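Long-range contacts in lipolytic enzyme, g-d-s-l (Clostridium thermocellum, PDB 2W47), which is a family 6 carbohydrate-binding module, a calcium-containing beta-sandwich domain that holds a glycan in a pocket at one end of the fold: residues 67-71 against 118-123; 79-85 against 96-100. The contacts are given in a common frame with arbitrary orientation. Where two conformers were deposited one is given. Residue numbers count along the deposited sequence, not the author numbering.

Interaction 1: 67-71 against 118-123. With AQA (4-deoxy-beta-L-threo-hex-4-enopyranuronic acid), chain B.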
ATOM      1  N   ASN A  67       0.142  -6.969 -14.164  1.00  9.43           N
ATOM      2  CA  ASN A  67      -0.325  -5.973 -13.209  1.00  9.04           C
ATOM      3  C   ASN A  67      -1.109  -6.659 -12.095  1.00  8.57           C
ATOM      4  O   ASN A  67      -1.914  -7.560 -12.354  1.00  7.77           O
ATOM      5  CB  ASN A  67      -1.221  -4.976 -13.949  1.00  9.51           C
ATOM      6  CG  ASN A  67      -1.672  -3.823 -13.077  1.00  9.90           C
ATOM      7  OD1 ASN A  67      -1.017  -3.472 -12.094  1.00 10.96           O
ATOM      8  ND2 ASN A  67      -2.801  -3.223 -13.431  1.00 11.10           N
ATOM      9  N   ARG A  68      -0.870  -6.225 -10.855  1.00  7.73           N
ATOM     10  CA  ARG A  68      -1.607  -6.732  -9.692  1.00  7.87           C
ATOM     11  C   ARG A  68      -2.395  -5.577  -9.085  1.00  8.06           C
ATOM     12  O   ARG A  68      -1.960  -4.968  -8.101  1.00  7.87           O
ATOM     13  CB  ARG A  68      -0.642  -7.337  -8.667  1.00  7.86           C
ATOM     14  CG  ARG A  68      -0.055  -8.654  -9.145  1.00  7.37           C
ATOM     15  CD  ARG A  68       0.732  -9.358  -8.059  1.00  8.93           C
ATOM     16  NE  ARG A  68       1.089 -10.723  -8.439  1.00  9.62           N
ATOM     17  CZ  ARG A  68       1.694 -11.578  -7.621  1.00  9.37           C
ATOM     18  NH1 ARG A  68       2.012 -11.204  -6.382  1.00 10.47           N
ATOM     19  NH2 ARG A  68       1.979 -12.805  -8.036  1.00 10.63           N
ATOM     20  N   PRO A  69      -3.551  -5.259  -9.683  1.00  7.34           N
ATOM     21  CA  PRO A  69      -4.292  -4.076  -9.271  1.00  7.89           C
ATOM     22  C   PRO A  69      -4.936  -4.250  -7.900  1.00  7.57           C
ATOM     23  O   PRO A  69      -5.269  -5.374  -7.487  1.00  7.82           O
ATOM     24  CB  PRO A  69      -5.350  -3.927 -10.375  1.00  8.29           C
ATOM     25  CG  PRO A  69      -5.576  -5.327 -10.848  1.00  8.48           C
ATOM     26  CD  PRO A  69      -4.227  -5.970 -10.790  1.00  8.07           C
ATOM     27  N   MET A  70      -5.086  -3.136  -7.191  1.00  7.47           N
ATOM     28  CA  MET A  70      -5.717  -3.158  -5.875  1.00  7.40           C
ATOM     29  C   MET A  70      -6.721  -2.045  -5.718  1.00  7.38           C
ATOM     30  O   MET A  70      -6.548  -0.949  -6.258  1.00  7.98           O
ATOM     31  CB  MET A  70      -4.683  -3.096  -4.747  1.00  7.07           C
ATOM     32  CG  MET A  70      -3.669  -4.218  -4.808  1.00  6.95           C
ATOM     33  SD  MET A  70      -2.970  -4.619  -3.195  1.00  7.58           S
ATOM     34  CE  MET A  70      -1.720  -3.342  -3.033  1.00  8.82           C
ATOM     35  N   ARG A  71      -7.779  -2.352  -4.980  1.00  7.54           N
ATOM     36  CA  ARG A  71      -8.820  -1.401  -4.638  0.50  8.17           C
ATOM     37  C   ARG A  71      -8.396  -0.678  -3.365  1.00  8.24           C
ATOM     38  O   ARG A  71      -8.142  -1.318  -2.344  1.00  7.54           O
ATOM     39  CB  ARG A  71     -10.121  -2.171  -4.401  0.50  8.46           C
ATOM     40  CG  ARG A  71     -11.406  -1.364  -4.520  0.50  8.52           C
ATOM     41  CD  ARG A  71     -12.643  -2.232  -4.279  0.50  9.24           C
ATOM     42  NE  ARG A  71     -12.725  -3.357  -5.209  0.50 10.50           N
ATOM     43  CZ  ARG A  71     -12.429  -4.619  -4.900  0.50 11.92           C
ATOM     44  NH1 ARG A  71     -12.532  -5.559  -5.826  0.50 13.56           N
ATOM     45  NH2 ARG A  71     -12.030  -4.946  -3.677  0.50 12.52           N
ATOM     46  N   ASP A 118      -4.178 -13.582  -8.741  1.00  8.75           N
ATOM     47  CA  ASP A 118      -2.800 -13.801  -8.311  1.00  9.61           C
ATOM     48  C   ASP A 118      -2.466 -12.957  -7.079  1.00  9.21           C
ATOM     49  O   ASP A 118      -1.330 -12.970  -6.614  1.00 10.11           O
ATOM     50  CB  ASP A 118      -1.811 -13.511  -9.446  1.00 10.15           C
ATOM     51  CG  ASP A 118      -0.575 -14.401  -9.402  1.00 13.54           C
ATOM     52  OD1 ASP A 118      -0.596 -15.462  -8.737  1.00 16.53           O
ATOM     53  OD2 ASP A 118       0.421 -14.028 -10.052  1.00 15.49           O
ATOM     54  N   GLY A 119      -3.461 -12.257  -6.538  1.00  8.95           N
ATOM     55  CA  GLY A 119      -3.282 -11.459  -5.322  1.00  8.80           C
ATOM     56  C   GLY A 119      -2.626 -10.115  -5.551  1.00  8.98           C
ATOM     57  O   GLY A 119      -2.539  -9.630  -6.687  1.00 10.12           O
ATOM     58  N   GLY A 120      -2.181  -9.499  -4.458  1.00  7.93           N
ATOM     59  CA  GLY A 120      -1.554  -8.188  -4.528  1.00  7.50           C
ATOM     60  C   GLY A 120      -0.054  -8.302  -4.703  1.00  7.12           C
ATOM     61  O   GLY A 120       0.504  -9.399  -4.576  1.00  7.32           O
ATOM     62  N   PRO A 121       0.614  -7.169  -4.970  1.00  6.87           N
ATOM     63  CA  PRO A 121       2.069  -7.157  -5.026  1.00  6.95           C
ATOM     64  C   PRO A 121       2.620  -7.405  -3.624  1.00  6.81           C
ATOM     65  O   PRO A 121       1.888  -7.294  -2.631  1.00  7.27           O
ATOM     66  CB  PRO A 121       2.385  -5.716  -5.439  1.00  7.28           C
ATOM     67  CG  PRO A 121       1.255  -4.919  -4.874  1.00  7.47           C
ATOM     68  CD  PRO A 121       0.056  -5.810  -5.114  1.00  7.41           C
ATOM     69  N   ASN A 122       3.903  -7.726  -3.536  1.00  6.54           N
ATOM     70  CA  ASN A 122       4.564  -7.695  -2.233  1.00  6.80           C
ATOM     71  C   ASN A 122       4.720  -6.243  -1.817  1.00  6.81           C
ATOM     72  O   ASN A 122       5.097  -5.398  -2.635  1.00  7.24           O
ATOM     73  CB  ASN A 122       5.917  -8.382  -2.283  1.00  6.76           C
ATOM     74  CG  ASN A 122       5.805  -9.886  -2.398  1.00  7.20           C
ATOM     75  OD1 ASN A 122       4.739 -10.469  -2.195  1.00  8.95           O
ATOM     76  ND2 ASN A 122       6.927 -10.537  -2.722  1.00  9.37           N
ATOM     77  N   VAL A 123       4.406  -5.937  -0.559  1.00  6.47           N
ATOM     78  CA  VAL A 123       4.374  -4.540  -0.096  1.00  7.02           C
ATOM     79  C   VAL A 123       5.286  -4.345   1.113  1.00  6.83           C
ATOM     80  O   VAL A 123       5.121  -4.996   2.164  1.00  6.99           O
ATOM     81  CB  VAL A 123       2.937  -4.060   0.235  1.00  6.97           C
ATOM     82  CG1 VAL A 123       2.965  -2.642   0.762  1.00  7.18           C
ATOM     83  CG2 VAL A 123       2.039  -4.138  -1.013  1.00  7.78           C
TER
HETATM   84  O6A AQA B   2       3.551 -14.638  -6.576  1.00 15.19           O
HETATM   85  C6  AQA B   2       3.914 -14.122  -5.483  1.00 16.56           C
HETATM   86  O6B AQA B   2       3.163 -13.368  -4.812  1.00 16.51           O
HETATM   87  C5  AQA B   2       5.141 -14.378  -5.026  1.00 16.81           C
HETATM   88  O5  AQA B   2       5.983 -15.230  -5.855  1.00 18.59           O
HETATM   89  C4  AQA B   2       5.585 -13.844  -3.864  1.00 17.67           C
HETATM   90  C3  AQA B   2       6.886 -14.325  -3.251  1.00 18.65           C
HETATM   91  O3  AQA B   2       7.456 -13.339  -2.380  1.00 17.80           O
HETATM   92  C2  AQA B   2       7.848 -14.637  -4.390  1.00 19.05           C
HETATM   93  O2  AQA B   2       9.095 -15.122  -3.889  1.00 18.01           O
HETATM   94  C1  AQA B   2       7.231 -15.680  -5.316  1.00 19.93           C
HETATM   95  O   HOH W   1       0.583 -11.339 -11.235  1.00 10.68           O
HETATM   96  O   HOH W   2      -4.725  -8.023  -7.898  1.00  9.50           O
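This contact builds part of the glycan pocket at one end of the beta-sandwich of a family 6 carbohydrate-binding module. Two loops meet here, just before strands 70-74 and 122-130 of the two facing sheets. Asn67 leads into the contact and is tied to Phe85 and Asp84. Arg68 then reaches along 118-121. Arg68 NH1 donates to Gly120 O at 3.0 Å, and Arg68 NH2 forms a salt bridge to Asp118 OD2 at 2.8 Å; the hydrogen bond in that pair is weak. Water 1 also joins Arg68 NE to Asp118 OD2. These bonds, consistent with a fixed guanidinium, leave NH1 and NH2 facing the AQA carboxylate. Arg68 NH1 donates to AQA O6B at 2.9 Å and Arg68 NH2 to AQA O6A at 2.8 Å. Asn122 ND2 adds a bond to AQA O3 at 2.9 Å. At Pro69 the link is through solvent: water 2 donates to Pro69 O and Gly119 O. Met70 starts the strand and turns to the apolar side. Met70 CE lies 3.7 Å from Pro121 CD and 4.3 Å from Val123 CG2. Gly120 leaves space for this side chain: a CB there would sit 3.0 Å from Met70 SD.

Interaction 2: 79-85 against 96-100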
ATOM      1  N   VAL A  79     -11.427   5.152  -2.977  1.00 13.27           N
ATOM      2  CA  VAL A  79     -10.764   6.334  -3.521  1.00 13.66           C
ATOM      3  C   VAL A  79     -10.060   6.010  -4.837  1.00 13.60           C
ATOM      4  O   VAL A  79      -9.854   6.893  -5.668  1.00 14.29           O
ATOM      5  CB  VAL A  79      -9.814   7.022  -2.504  1.00 13.87           C
ATOM      6  CG1 VAL A  79     -10.598   7.482  -1.280  1.00 14.29           C
ATOM      7  CG2 VAL A  79      -8.666   6.109  -2.096  1.00 14.61           C
ATOM      8  N   LYS A  80      -9.708   4.742  -5.028  1.00 12.69           N
ATOM      9  CA  LYS A  80      -9.172   4.291  -6.311  1.00 12.37           C
ATOM     10  C   LYS A  80      -9.690   2.880  -6.551  1.00 11.90           C
ATOM     11  O   LYS A  80      -9.229   1.943  -5.914  1.00 11.17           O
ATOM     12  CB  LYS A  80      -7.637   4.351  -6.315  1.00 12.89           C
ATOM     13  CG  LYS A  80      -6.974   4.116  -7.678  1.00 14.07           C
ATOM     14  CD  LYS A  80      -7.315   5.198  -8.700  1.00 18.64           C
ATOM     15  CE  LYS A  80      -6.809   4.816 -10.089  1.00 20.19           C
ATOM     16  NZ  LYS A  80      -5.328   4.675 -10.160  1.00 23.98           N
ATOM     17  N   PRO A  81     -10.687   2.725  -7.444  1.00 11.51           N
ATOM     18  CA  PRO A  81     -11.230   1.396  -7.721  1.00 11.67           C
ATOM     19  C   PRO A  81     -10.179   0.382  -8.174  1.00 10.93           C
ATOM     20  O   PRO A  81     -10.245  -0.776  -7.782  1.00 11.25           O
ATOM     21  CB  PRO A  81     -12.250   1.655  -8.836  1.00 11.63           C
ATOM     22  CG  PRO A  81     -12.661   3.084  -8.622  1.00 12.55           C
ATOM     23  CD  PRO A  81     -11.399   3.778  -8.199  1.00 12.34           C
ATOM     24  N   SER A  82      -9.219   0.813  -8.987  1.00 10.48           N
ATOM     25  CA  SER A  82      -8.198  -0.096  -9.487  1.00 10.27           C
ATOM     26  C   SER A  82      -6.866   0.614  -9.638  1.00 10.45           C
ATOM     27  O   SER A  82      -6.565   1.200 -10.683  1.00 11.49           O
ATOM     28  CB  SER A  82      -8.636  -0.717 -10.817  1.00 10.53           C
ATOM     29  OG  SER A  82      -7.765  -1.769 -11.169  1.00 11.63           O
ATOM     30  N   MET A  83      -6.080   0.574  -8.566  1.00  9.30           N
ATOM     31  CA  MET A  83      -4.740   1.144  -8.541  1.00  8.85           C
ATOM     32  C   MET A  83      -3.763   0.117  -9.089  1.00  8.54           C
ATOM     33  O   MET A  83      -3.733  -1.035  -8.628  1.00  8.81           O
ATOM     34  CB  MET A  83      -4.353   1.529  -7.110  1.00  9.08           C
ATOM     35  CG  MET A  83      -3.000   2.200  -7.020  1.00  9.23           C
ATOM     36  SD  MET A  83      -2.698   2.778  -5.349  1.00  9.31           S
ATOM     37  CE  MET A  83      -1.019   3.359  -5.543  1.00  9.77           C
ATOM     38  N   ASP A  84      -2.981   0.528 -10.083  1.00  8.78           N
ATOM     39  CA  ASP A  84      -2.025  -0.366 -10.727  1.00  8.93           C
ATOM     40  C   ASP A  84      -0.768  -0.584  -9.910  1.00  8.93           C
ATOM     41  O   ASP A  84      -0.215   0.354  -9.313  1.00  8.97           O
ATOM     42  CB  ASP A  84      -1.635   0.174 -12.109  1.00  9.58           C
ATOM     43  CG  ASP A  84      -2.796   0.191 -13.077  1.00 11.20           C
ATOM     44  OD1 ASP A  84      -3.716  -0.637 -12.945  1.00 11.86           O
ATOM     45  OD2 ASP A  84      -2.782   1.050 -13.983  1.00 15.28           O
ATOM     46  N   PHE A  85      -0.338  -1.844  -9.902  1.00  8.11           N
ATOM     47  CA  PHE A  85       0.936  -2.260  -9.346  1.00  8.12           C
ATOM     48  C   PHE A  85       1.598  -3.110 -10.412  1.00  8.17           C
ATOM     49  O   PHE A  85       1.534  -4.341 -10.401  1.00  7.92           O
ATOM     50  CB  PHE A  85       0.719  -3.012  -8.035  1.00  8.22           C
ATOM     51  CG  PHE A  85       0.214  -2.126  -6.935  1.00  7.39           C
ATOM     52  CD1 PHE A  85       1.110  -1.482  -6.087  1.00  7.70           C
ATOM     53  CD2 PHE A  85      -1.154  -1.875  -6.794  1.00  7.13           C
ATOM     54  CE1 PHE A  85       0.658  -0.635  -5.085  1.00  7.49           C
ATOM     55  CE2 PHE A  85      -1.615  -1.028  -5.799  1.00  8.03           C
ATOM     56  CZ  PHE A  85      -0.699  -0.406  -4.939  1.00  8.23           C
ATOM     57  N   GLU A  96       7.810   2.273  -6.476  1.00  9.99           N
ATOM     58  CA  GLU A  96       6.763   2.994  -5.771  1.00 10.64           C
ATOM     59  C   GLU A  96       5.511   3.099  -6.633  1.00  9.92           C
ATOM     60  O   GLU A  96       5.604   3.236  -7.852  1.00  9.98           O
ATOM     61  CB  GLU A  96       7.228   4.407  -5.432  1.00 10.88           C
ATOM     62  CG  GLU A  96       8.327   4.528  -4.383  1.00 13.17           C
ATOM     63  CD  GLU A  96       8.667   5.990  -4.084  1.00 14.05           C
ATOM     64  OE1 GLU A  96       8.639   6.821  -5.014  1.00 19.76           O
ATOM     65  OE2 GLU A  96       8.975   6.314  -2.920  1.00 19.55           O
ATOM     66  N   ALA A  97       4.351   3.036  -5.991  1.00  9.23           N
ATOM     67  CA  ALA A  97       3.077   3.373  -6.621  1.00  9.20           C
ATOM     68  C   ALA A  97       2.305   4.198  -5.616  1.00  9.57           C
ATOM     69  O   ALA A  97       2.176   3.807  -4.452  1.00  9.02           O
ATOM     70  CB  ALA A  97       2.303   2.121  -7.013  1.00  9.56           C
ATOM     71  N   GLY A  98       1.806   5.346  -6.058  1.00  9.37           N
ATOM     72  CA  GLY A  98       1.201   6.291  -5.143  1.00  9.78           C
ATOM     73  C   GLY A  98      -0.078   6.913  -5.651  1.00  9.76           C
ATOM     74  O   GLY A  98      -0.354   6.921  -6.861  1.00 10.14           O
ATOM     75  N   ILE A  99      -0.866   7.410  -4.706  1.00 10.01           N
ATOM     76  CA  ILE A  99      -2.028   8.240  -4.995  1.00 11.24           C
ATOM     77  C   ILE A  99      -2.031   9.408  -4.028  1.00 11.50           C
ATOM     78  O   ILE A  99      -1.349   9.384  -2.999  1.00 11.62           O
ATOM     79  CB  ILE A  99      -3.385   7.475  -4.882  1.00 11.71           C
ATOM     80  CG1 ILE A  99      -3.584   6.885  -3.480  1.00 12.81           C
ATOM     81  CG2 ILE A  99      -3.523   6.419  -5.975  1.00 12.81           C
ATOM     82  CD1 ILE A  99      -5.000   6.410  -3.216  1.00 13.05           C
ATOM     83  N   VAL A 100      -2.796  10.434  -4.370  1.00 11.66           N
ATOM     84  CA  VAL A 100      -3.081  11.513  -3.450  1.00 12.24           C
ATOM     85  C   VAL A 100      -4.525  11.327  -2.987  1.00 11.94           C
ATOM     86  O   VAL A 100      -5.411  11.065  -3.794  1.00 12.53           O
ATOM     87  CB  VAL A 100      -2.866  12.891  -4.115  1.00 12.72           C
ATOM     88  CG1 VAL A 100      -3.272  14.004  -3.183  1.00 14.44           C
ATOM     89  CG2 VAL A 100      -1.409  13.052  -4.516  1.00 13.78           C
TER
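The contact between 79-85 and 96-100 is almost wholly apolar. Four apolar side-chain pairs form its core. Met83 is central, with its side chain fully extended. Met83 CE lies 3.8 Å from Ala97 CB and Met83 SD 3.8 Å from Ile99 CG2. Nearer one end, Val79 CG2 meets Ile99 CD1 at 3.8 Å. Nearer the other, Phe85 CE1 rests 3.7 Å from Ala97 CB. The Phe85 ring also packs edge-to-face with Tyr60 of strand 52-61.

Side chains also touch backbone. Met83 CE is 3.4 Å from Ala97 O and 3.5 Å from Gly98 N, so the methyl lies against this peptide link. Asp84 O is 3.8 Å from Ala97 CB, while the Asp84 carboxylate turns to Asn67.

The backbones do not pair. End to end, the touching parts run in nearly opposite directions, 169° apart, but the nearest CA atoms are 6.6 Å apart at Phe85 and Ala97 and 8.3 Å at Lys80 and Ile99. Side chains fill this gap. The chain of 79-85 also turns corners, and Val79 and Lys80 form a classic beta bulge opposite Ile72.

Strand 77-83 is an outer strand of the five-stranded sheet, and strand 95-103 is an outer strand of the four-stranded one. Here side chains from the edge strands of the two antiparallel sheets pack across the side of the beta-sandwich.

Interactions 1 and 2 lie side by side, with centres about 10 Å apart, and interaction 2 is nested in the loop closed by interaction 1. They meet through 67-71 and 79-85. Met83 N is 2.8 Å from Met70 O, as part of the pairing of strands 70-74 and 77-83, and Asn67 ND2 is 2.8 Å from Asp84 OD1. Phe85 bridges both cores, touching Met70 and Pro121. Interaction 1 supplies Arg68 and Asn122 to the pocket: the Arg68 side chain is about 4 Å from the calcium ion, which is bound by Asn33, Tyr34 and Asn36. Interaction 2 stands back, with the Phe85 side chain about 11 Å from both AQA and the calcium ion.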